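Local coordinates for FAD:protein FMN transferase (PDB 5MGY) that probably transfers the FMN half of FAD to a threonine of a target protein, such as NosR, releasing AMP with the help of magnesium, at residues A[19-24]-A[180-185]; A[104-109]-A[243-248]; A[200-205]-A[212-217]. All coordinates share one frame; numbering follows the deposited sequence.

How the interactions relate
The three contacts illustrate how one chain uses different kinds of pairing, two of them in the neighbourhood of a metal site. Interactions 1 and 2 lie on opposite sides of the chain's centre, about 26 Å apart between centres, and the segments of one interleave with those of the other along the chain. Each comes near the magnesium site of Ser157, Asp271 and Thr275: the side chain of Thr184 in interaction 1 is about 8 Å from the ion, that of Leu106 in interaction 2 about 11 Å. Interaction 3 is a local hairpin away from the site. Its nearest atoms are about 5 Å from interaction 1 and about 17 Å from interaction 2, and its residues fall between the two segments of interaction 2.

Interaction 1. Residues A[19-24]-A[180-185]; sequences GSTYTV and LVEITG
The carboxylate of Glu182 and the phenol ring of Tyr22 are the flat groups here, and they belong to opposite faces of the antiparallel pair. On the face of Thr23 and Glu182, the carboxylate leans toward strand 21-24, where OE2 of Glu182 lies 3.5 Å from CB of Thr23. A bend at chi2 of Glu182 (-95°) carries the group there. OE1 lies near O of Thr21, an acceptor-acceptor approach rather than a bond, and accepts a weak hydrogen bond from N of Gly185 at 3.4 Å. The ring of Tyr22 behaves differently. Its CG sits between the backbone N and the carbonyl carbon (chi1 64°), and the ring leads away from 180-185, leaving CB of Tyr22 to meet CG1 of Ile183 at 3.9 Å. Further along that face, CG2 of Val24 approaches CG1 of Val181 at 4.3 Å, a looser apolar touch.

The backbone holds the register. Thr23 and Glu182 form a hydrogen-bonded pair, with Thr23 N to Glu182 O at 2.8 Å and Glu182 N to Thr23 O at 2.7 Å. Thr184 N adds a bond of 3.0 Å to Thr21 O, just where Thr184 takes up left-handed backbone angles and the chain turns toward strand 186-190.

The pair runs through the large antiparallel sheet, flanked by strand 9-16 beside 21-28 and by strand 186-190 beside 179-183. Helix 35-53 covers Tyr22 and Val24 and supplies Glu43 to the tyrosine hydroxyl, while helix 159-173 packs on Val181 and Ile183.

Interaction 2. Residues A[104-109]-A[243-248]; sequences PLLNLW and HTLDPQ
Leu105, Leu106 and Trp109 meet Leu245 where the final turn of helix 103-108 faces an extended, irregular backbone, the CA atoms of Leu106 and Leu245 standing 7.9 Å apart. Leu245 does nearly all the work from its side, and its two methyl groups have separate tasks. CD1 of Leu245 touches CD2 of Leu106 at 3.5 Å, the two leucines crossing at a slant, and also reaches CB of Leu105 at 4.0 Å. The other branch, CD2 of Leu245, lies over a face of the indole: it is 4.1 Å from the centroid of the five-membered ring of Trp109 and 24° off the ring normal, a CH-pi contact. Its nearest ring atom is CD1 of Trp109, at 3.8 Å.

Trp109 follows directly on the helix. Its N still bonds to O of Leu105 at 2.9 Å, although its own backbone angles have left the helical range. That same carbonyl oxygen lies at the edge of the indole, in its plane. The side chain sets out toward 243-248, and with CG beside the backbone N and anti to the carbonyl carbon (chi1 -74°) the indole is placed where one face meets CD2 of Leu245. NE1 of Trp109 makes a weak hydrogen bond to O of Gly250, and helix 123-131 meets Leu105 through Ala129 and Trp109 through Ile126.

The example is one of a branched side chain from a loop joining the end of a helix by purely apolar contacts. In this ApbE-family protein it lies in the neighbourhood of the metal site without touching it, the side chain of Leu106 being about 8 Å from that of Ser157, a magnesium ligand.

Interaction 3. Residues A[200-205]-A[212-217]; sequences RIAIEA and VAQKIV
Ile201 lays its CG2 methyl against CG2 of Val217 at 3.5 Å, the two side chains lying alongside each other in the same direction. In each of them CG2 occupies the position between the backbone N and the carbonyl carbon, which brings the methyls together over a hydrogen-bonded pair. On the other face of the hairpin, that of Ala202 and Ile216, CD1 of Ile216 folds onto CB of Ala202 at 3.6 Å. The other branch, CG2 of Ile216, lies 4.1 Å from CD of Arg200, whose guanidinium goes on to a salt bridge with Glu218. Farther along, CG1 of Val212 comes within 3.5 Å of OE1 of Glu204.

Under these contacts the backbones exchange paired bonds. Ile201 and Val217 are joined by two, and Ile203 and Lys215 by two more, of which Ile203 N to Lys215 O (2.9 Å) is nearly straight, at 173°. Toward Ala205 and Ala213 the remaining bond is weak. The ammonium of Lys215 turns away from Ile203 and bonds to the carbonyl oxygens of Phe318 and Gly321 near the end of the modelled chain.

The arrangement is that of a twisted beta hairpin, its axes at 148° and its connecting loop partly unmodelled. Ile203 and Ala205 rest on Phe297 of strand 295-301, and helix 312-318 packs against the same face, that of Ile203, Lys215 and Val217, joining this two-stranded unit to the main sheet.

Interaction 1. Residues A[19-24]-A[180-185]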
loop_
_atom_site.group_PDB
_atom_site.type_symbol
_atom_site.label_atom_id
_atom_site.label_comp_id
_atom_site.label_asym_id
_atom_site.label_seq_id
_atom_site.Cartn_x
_atom_site.Cartn_y
_atom_site.Cartn_z
ATOM N N GLY A 19 4.153 -12.649 -5.777
ATOM C CA GLY A 19 4.507 -12.281 -7.140
ATOM C C GLY A 19 5.533 -11.186 -7.274
ATOM O O GLY A 19 5.514 -10.461 -8.264
ATOM N N SER A 20 6.414 -11.061 -6.273
ATOM C CA SER A 20 7.463 -10.028 -6.274
ATOM C C SER A 20 8.514 -10.360 -5.212
ATOM O O SER A 20 8.606 -11.499 -4.760
ATOM C CB SER A 20 6.868 -8.645 -5.997
ATOM O OG SER A 20 7.849 -7.672 -6.147
ATOM N N THR A 21 9.294 -9.353 -4.813
ATOM C CA THR A 21 10.316 -9.521 -3.800
ATOM C C THR A 21 10.294 -8.484 -2.669
ATOM O O THR A 21 9.782 -7.332 -2.848
ATOM C CB THR A 21 11.748 -9.451 -4.378
ATOM O OG1 THR A 21 12.117 -8.077 -4.637
ATOM C CG2 THR A 21 11.888 -10.310 -5.624
ATOM N N TYR A 22 10.915 -8.918 -1.550
ATOM C CA TYR A 22 11.268 -8.085 -0.411
ATOM C C TYR A 22 12.792 -8.016 -0.227
ATOM O O TYR A 22 13.545 -8.865 -0.698
ATOM C CB TYR A 22 10.602 -8.587 0.881
ATOM C CG TYR A 22 11.039 -9.963 1.335
ATOM C CD1 TYR A 22 10.320 -11.088 0.981
ATOM C CD2 TYR A 22 12.160 -10.134 2.138
ATOM C CE1 TYR A 22 10.705 -12.359 1.413
ATOM C CE2 TYR A 22 12.547 -11.394 2.577
ATOM C CZ TYR A 22 11.825 -12.513 2.210
ATOM O OH TYR A 22 12.220 -13.774 2.611
ATOM N N THR A 23 13.233 -6.987 0.459
ATOM C CA THR A 23 14.611 -6.850 0.799
ATOM C C THR A 23 14.700 -6.146 2.139
ATOM O O THR A 23 14.087 -5.112 2.329
ATOM C CB THR A 23 15.360 -6.057 -0.282
ATOM O OG1 THR A 23 15.366 -6.808 -1.494
ATOM C CG2 THR A 23 16.829 -5.786 0.124
ATOM N N VAL A 24 15.476 -6.724 3.038
ATOM C CA VAL A 24 15.770 -6.142 4.318
ATOM C C VAL A 24 17.253 -5.855 4.344
ATOM O O VAL A 24 18.069 -6.647 3.913
ATOM C CB VAL A 24 15.421 -7.117 5.455
ATOM C CG1 VAL A 24 15.779 -6.544 6.829
ATOM C CG2 VAL A 24 13.935 -7.448 5.415
ATOM N N LEU A 180 16.602 -0.811 6.633
ATOM C CA LEU A 180 15.786 -0.377 5.495
ATOM C C LEU A 180 15.056 -1.614 5.083
ATOM O O LEU A 180 15.710 -2.544 4.657
ATOM C CB LEU A 180 16.656 0.094 4.303
ATOM C CG LEU A 180 16.018 0.147 2.877
ATOM C CD1 LEU A 180 14.900 1.143 2.850
ATOM C CD2 LEU A 180 16.997 0.574 1.809
ATOM N N VAL A 181 13.735 -1.620 5.191
ATOM C CA VAL A 181 12.931 -2.809 4.896
ATOM C C VAL A 181 12.076 -2.517 3.678
ATOM O O VAL A 181 11.312 -1.601 3.742
ATOM C CB VAL A 181 11.991 -3.066 6.060
ATOM C CG1 VAL A 181 11.157 -4.257 5.855
ATOM C CG2 VAL A 181 12.741 -3.441 7.261
ATOM N N GLU A 182 12.153 -3.283 2.595
ATOM C CA GLU A 182 11.296 -3.032 1.442
ATOM C C GLU A 182 10.475 -4.270 1.067
ATOM O O GLU A 182 11.054 -5.313 0.822
ATOM C CB GLU A 182 12.141 -2.522 0.275
ATOM C CG GLU A 182 11.467 -2.539 -1.124
ATOM C CD GLU A 182 11.785 -3.810 -1.967
ATOM O OE1 GLU A 182 10.930 -4.400 -2.636
ATOM O OE2 GLU A 182 12.911 -4.304 -1.997
ATOM N N ILE A 183 9.140 -4.154 1.007
ATOM C CA ILE A 183 8.275 -5.291 0.652
ATOM C C ILE A 183 7.463 -4.830 -0.532
ATOM O O ILE A 183 6.658 -3.946 -0.383
ATOM C CB ILE A 183 7.402 -5.742 1.828
ATOM C CG1 ILE A 183 8.327 -6.168 2.987
ATOM C CG2 ILE A 183 6.471 -6.890 1.430
ATOM C CD1 ILE A 183 7.635 -6.405 4.320
ATOM N N THR A 184 7.726 -5.400 -1.722
ATOM C CA THR A 184 6.990 -5.095 -2.997
ATOM C C THR A 184 6.816 -3.629 -3.221
ATOM O O THR A 184 5.733 -3.171 -3.584
ATOM C CB THR A 184 5.585 -5.731 -3.117
ATOM O OG1 THR A 184 4.640 -5.000 -2.346
ATOM C CG2 THR A 184 5.594 -7.152 -2.646
ATOM N N GLY A 185 7.868 -2.870 -2.965
ATOM C CA GLY A 185 7.904 -1.468 -3.263
ATOM C C GLY A 185 7.657 -0.552 -2.100
ATOM O O GLY A 185 8.314 0.472 -1.993
#

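Interaction 2. Residues A[104-109]-A[243-248]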
loop_
_atom_site.group_PDB
_atom_site.type_symbol
_atom_site.label_atom_id
_atom_site.label_comp_id
_atom_site.label_asym_id
_atom_site.label_seq_id
_atom_site.Cartn_x
_atom_site.Cartn_y
_atom_site.Cartn_z
ATOM N N PRO A 104 -15.993 -7.309 -5.267
ATOM C CA PRO A 104 -16.987 -7.619 -6.287
ATOM C C PRO A 104 -16.866 -6.777 -7.527
ATOM O O PRO A 104 -17.184 -7.271 -8.598
ATOM C CB PRO A 104 -18.312 -7.337 -5.594
ATOM C CG PRO A 104 -18.000 -7.433 -4.122
ATOM C CD PRO A 104 -16.629 -6.828 -4.027
ATOM N N LEU A 105 -16.416 -5.534 -7.427
ATOM C CA LEU A 105 -16.238 -4.752 -8.642
ATOM C C LEU A 105 -14.936 -5.166 -9.296
ATOM O O LEU A 105 -14.826 -5.158 -10.524
ATOM C CB LEU A 105 -16.242 -3.260 -8.365
ATOM C CG LEU A 105 -17.543 -2.674 -7.878
ATOM C CD1 LEU A 105 -17.267 -1.317 -7.252
ATOM C CD2 LEU A 105 -18.499 -2.542 -9.028
ATOM N N LEU A 106 -13.948 -5.536 -8.496
ATOM C CA LEU A 106 -12.699 -6.063 -9.075
ATOM C C LEU A 106 -12.965 -7.369 -9.865
ATOM O O LEU A 106 -12.630 -7.448 -11.046
ATOM C CB LEU A 106 -11.575 -6.290 -8.013
ATOM C CG LEU A 106 -10.910 -5.125 -7.259
ATOM C CD1 LEU A 106 -9.985 -5.660 -6.147
ATOM C CD2 LEU A 106 -10.195 -4.173 -8.220
ATOM N N ASN A 107 -13.578 -8.376 -9.234
ATOM C CA ASN A 107 -13.945 -9.616 -9.941
ATOM C C ASN A 107 -14.875 -9.392 -11.118
ATOM O O ASN A 107 -14.795 -10.118 -12.081
ATOM C CB ASN A 107 -14.528 -10.648 -8.985
ATOM C CG ASN A 107 -13.461 -11.254 -8.059
ATOM O OD1 ASN A 107 -12.279 -11.324 -8.395
ATOM N ND2 ASN A 107 -13.877 -11.698 -6.885
ATOM N N LEU A 108 -15.699 -8.352 -11.067
ATOM C CA LEU A 108 -16.501 -7.986 -12.211
ATOM C C LEU A 108 -15.668 -7.456 -13.352
ATOM O O LEU A 108 -15.895 -7.826 -14.488
ATOM C CB LEU A 108 -17.531 -6.944 -11.851
ATOM C CG LEU A 108 -18.471 -6.655 -13.003
ATOM C CD1 LEU A 108 -19.307 -7.895 -13.264
ATOM C CD2 LEU A 108 -19.334 -5.436 -12.705
ATOM N N TRP A 109 -14.732 -6.565 -13.071
ATOM C CA TRP A 109 -13.949 -5.982 -14.151
ATOM C C TRP A 109 -12.719 -6.866 -14.525
ATOM O O TRP A 109 -11.833 -6.401 -15.239
ATOM C CB TRP A 109 -13.544 -4.518 -13.817
ATOM C CG TRP A 109 -14.653 -3.419 -13.896
ATOM C CD1 TRP A 109 -15.435 -2.968 -12.875
ATOM C CD2 TRP A 109 -14.999 -2.623 -15.022
ATOM N NE1 TRP A 109 -16.268 -1.969 -13.296
ATOM C CE2 TRP A 109 -16.033 -1.737 -14.618
ATOM C CE3 TRP A 109 -14.533 -2.555 -16.329
ATOM C CZ2 TRP A 109 -16.623 -0.801 -15.487
ATOM C CZ3 TRP A 109 -15.147 -1.649 -17.216
ATOM C CH2 TRP A 109 -16.179 -0.780 -16.779
ATOM N N HIS A 243 -6.205 -0.521 -13.657
ATOM C CA HIS A 243 -6.872 -1.441 -12.747
ATOM C C HIS A 243 -7.410 -0.712 -11.492
ATOM O O HIS A 243 -7.881 -1.348 -10.555
ATOM C CB HIS A 243 -5.926 -2.625 -12.390
ATOM C CG HIS A 243 -5.828 -3.677 -13.464
ATOM N ND1 HIS A 243 -5.367 -4.961 -13.222
ATOM C CD2 HIS A 243 -6.155 -3.644 -14.782
ATOM C CE1 HIS A 243 -5.408 -5.672 -14.338
ATOM N NE2 HIS A 243 -5.884 -4.898 -15.302
ATOM N N THR A 244 -7.367 0.611 -11.459
ATOM C CA THR A 244 -7.872 1.327 -10.301
ATOM C C THR A 244 -9.321 1.782 -10.547
ATOM O O THR A 244 -9.648 2.385 -11.566
ATOM C CB THR A 244 -6.967 2.514 -9.950
ATOM O OG1 THR A 244 -5.604 2.093 -9.988
ATOM C CG2 THR A 244 -7.270 3.024 -8.532
ATOM N N LEU A 245 -10.188 1.491 -9.581
ATOM C CA LEU A 245 -11.630 1.782 -9.679
ATOM C C LEU A 245 -12.036 2.901 -8.759
ATOM O O LEU A 245 -11.550 2.938 -7.640
ATOM C CB LEU A 245 -12.409 0.535 -9.250
ATOM C CG LEU A 245 -12.163 -0.703 -10.112
ATOM C CD1 LEU A 245 -12.629 -1.937 -9.380
ATOM C CD2 LEU A 245 -12.892 -0.542 -11.435
ATOM N N ASP A 246 -12.932 3.786 -9.199
ATOM C CA ASP A 246 -13.565 4.698 -8.259
ATOM C C ASP A 246 -14.594 3.909 -7.426
ATOM O O ASP A 246 -15.475 3.248 -7.994
ATOM C CB ASP A 246 -14.228 5.874 -8.944
ATOM C CG ASP A 246 -14.606 6.964 -7.958
ATOM O OD1 ASP A 246 -13.967 8.050 -7.999
ATOM O OD2 ASP A 246 -15.500 6.738 -7.122
ATOM N N PRO A 247 -14.471 3.952 -6.089
ATOM C CA PRO A 247 -15.461 3.319 -5.205
ATOM C C PRO A 247 -16.843 3.850 -5.416
ATOM O O PRO A 247 -17.773 3.066 -5.400
ATOM C CB PRO A 247 -15.008 3.705 -3.780
ATOM C CG PRO A 247 -13.686 4.360 -3.915
ATOM C CD PRO A 247 -13.240 4.284 -5.355
ATOM N N GLN A 248 -16.949 5.176 -5.571
ATOM C CA GLN A 248 -18.220 5.858 -5.779
ATOM C C GLN A 248 -18.881 5.478 -7.125
ATOM O O GLN A 248 -20.018 5.031 -7.153
ATOM C CB GLN A 248 -18.055 7.368 -5.628
ATOM C CG GLN A 248 -18.987 8.198 -6.495
ATOM C CD GLN A 248 -18.313 9.430 -7.037
ATOM O OE1 GLN A 248 -18.160 10.385 -6.325
ATOM N NE2 GLN A 248 -17.942 9.432 -8.295
#

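Interaction 3. Residues A[200-205]-A[212-217]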
loop_
_atom_site.group_PDB
_atom_site.type_symbol
_atom_site.label_atom_id
_atom_site.label_comp_id
_atom_site.label_asym_id
_atom_site.label_seq_id
_atom_site.Cartn_x
_atom_site.Cartn_y
_atom_site.Cartn_z
ATOM N N ARG A 200 18.708 6.262 1.882
ATOM C CA ARG A 200 18.138 7.086 0.855
ATOM C C ARG A 200 17.303 6.308 -0.127
ATOM O O ARG A 200 17.653 5.166 -0.513
ATOM C CB ARG A 200 19.276 7.701 0.075
ATOM C CG ARG A 200 20.311 8.443 0.910
ATOM C CD ARG A 200 21.288 9.110 -0.031
ATOM N NE ARG A 200 21.501 10.479 0.403
ATOM C CZ ARG A 200 22.646 10.940 0.881
ATOM N NH1 ARG A 200 23.716 10.138 1.000
ATOM N NH2 ARG A 200 22.714 12.204 1.274
ATOM N N ILE A 201 16.209 6.918 -0.550
ATOM C CA ILE A 201 15.433 6.362 -1.631
ATOM C C ILE A 201 15.421 7.434 -2.754
ATOM O O ILE A 201 15.670 8.644 -2.534
ATOM C CB ILE A 201 14.030 5.873 -1.120
ATOM C CG1 ILE A 201 13.289 4.937 -2.107
ATOM C CG2 ILE A 201 13.104 7.043 -0.826
ATOM C CD1 ILE A 201 14.002 3.665 -2.571
ATOM N N ALA A 202 15.164 6.948 -3.970
ATOM C CA ALA A 202 14.897 7.789 -5.148
ATOM C C ALA A 202 13.416 7.737 -5.555
ATOM O O ALA A 202 12.858 6.645 -5.740
ATOM C CB ALA A 202 15.744 7.295 -6.312
ATOM N N ILE A 203 12.787 8.899 -5.717
ATOM C CA ILE A 203 11.494 8.955 -6.346
ATOM C C ILE A 203 11.733 9.337 -7.803
ATOM O O ILE A 203 12.509 10.286 -8.066
ATOM C CB ILE A 203 10.606 9.970 -5.648
ATOM C CG1 ILE A 203 10.428 9.554 -4.192
ATOM C CG2 ILE A 203 9.247 10.034 -6.341
ATOM C CD1 ILE A 203 10.020 10.635 -3.225
ATOM N N GLU A 204 11.077 8.612 -8.725
ATOM C CA GLU A 204 11.130 8.967 -10.147
ATOM C C GLU A 204 10.366 10.279 -10.437
ATOM O O GLU A 204 9.267 10.534 -9.889
ATOM C CB GLU A 204 10.576 7.844 -11.034
ATOM C CG GLU A 204 11.425 6.591 -11.134
ATOM C CD GLU A 204 12.805 6.867 -11.707
ATOM O OE1 GLU A 204 12.955 7.193 -12.914
ATOM O OE2 GLU A 204 13.744 6.765 -10.932
ATOM N N ALA A 205 10.951 11.080 -11.315
ATOM C CA ALA A 205 10.549 12.474 -11.485
ATOM C C ALA A 205 10.732 12.895 -12.948
ATOM O O ALA A 205 11.494 13.809 -13.282
ATOM C CB ALA A 205 11.339 13.366 -10.533
ATOM N N VAL A 212 14.261 11.849 -17.312
ATOM C CA VAL A 212 14.266 10.835 -16.256
ATOM C C VAL A 212 15.076 11.320 -15.041
ATOM O O VAL A 212 16.026 10.682 -14.563
ATOM C CB VAL A 212 14.824 9.490 -16.793
ATOM C CG1 VAL A 212 14.509 8.345 -15.862
ATOM C CG2 VAL A 212 14.285 9.168 -18.172
ATOM N N ALA A 213 14.678 12.466 -14.514
ATOM C CA ALA A 213 15.264 12.969 -13.271
ATOM C C ALA A 213 14.818 12.125 -12.044
ATOM O O ALA A 213 13.903 11.262 -12.151
ATOM C CB ALA A 213 14.905 14.431 -13.081
ATOM N N GLN A 214 15.484 12.367 -10.901
ATOM C CA GLN A 214 15.206 11.675 -9.621
ATOM C C GLN A 214 15.364 12.539 -8.375
ATOM O O GLN A 214 16.426 13.079 -8.141
ATOM C CB GLN A 214 16.119 10.490 -9.449
ATOM C CG GLN A 214 16.042 9.451 -10.558
ATOM C CD GLN A 214 16.806 8.198 -10.179
ATOM O OE1 GLN A 214 16.302 7.092 -10.273
ATOM N NE2 GLN A 214 18.037 8.375 -9.742
ATOM N N LYS A 215 14.302 12.617 -7.569
ATOM C CA LYS A 215 14.323 13.314 -6.289
ATOM C C LYS A 215 14.813 12.343 -5.194
ATOM O O LYS A 215 14.201 11.305 -4.947
ATOM C CB LYS A 215 12.920 13.836 -6.000
ATOM C CG LYS A 215 12.692 14.430 -4.630
ATOM C CD LYS A 215 13.540 15.653 -4.377
ATOM C CE LYS A 215 13.378 16.146 -2.944
ATOM N NZ LYS A 215 13.866 17.541 -2.832
ATOM N N ILE A 216 15.919 12.689 -4.544
ATOM C CA ILE A 216 16.549 11.828 -3.535
ATOM C C ILE A 216 16.258 12.293 -2.126
ATOM O O ILE A 216 16.546 13.407 -1.784
ATOM C CB ILE A 216 18.064 11.811 -3.686
ATOM C CG1 ILE A 216 18.450 11.445 -5.122
ATOM C CG2 ILE A 216 18.717 10.859 -2.704
ATOM C CD1 ILE A 216 17.840 10.179 -5.685
ATOM N N VAL A 217 15.728 11.400 -1.305
ATOM C CA VAL A 217 15.353 11.751 0.048
ATOM C C VAL A 217 15.999 10.808 1.056
ATOM O O VAL A 217 16.280 9.655 0.785
ATOM C CB VAL A 217 13.805 11.778 0.261
ATOM C CG1 VAL A 217 13.174 12.780 -0.705
ATOM C CG2 VAL A 217 13.164 10.395 0.131
#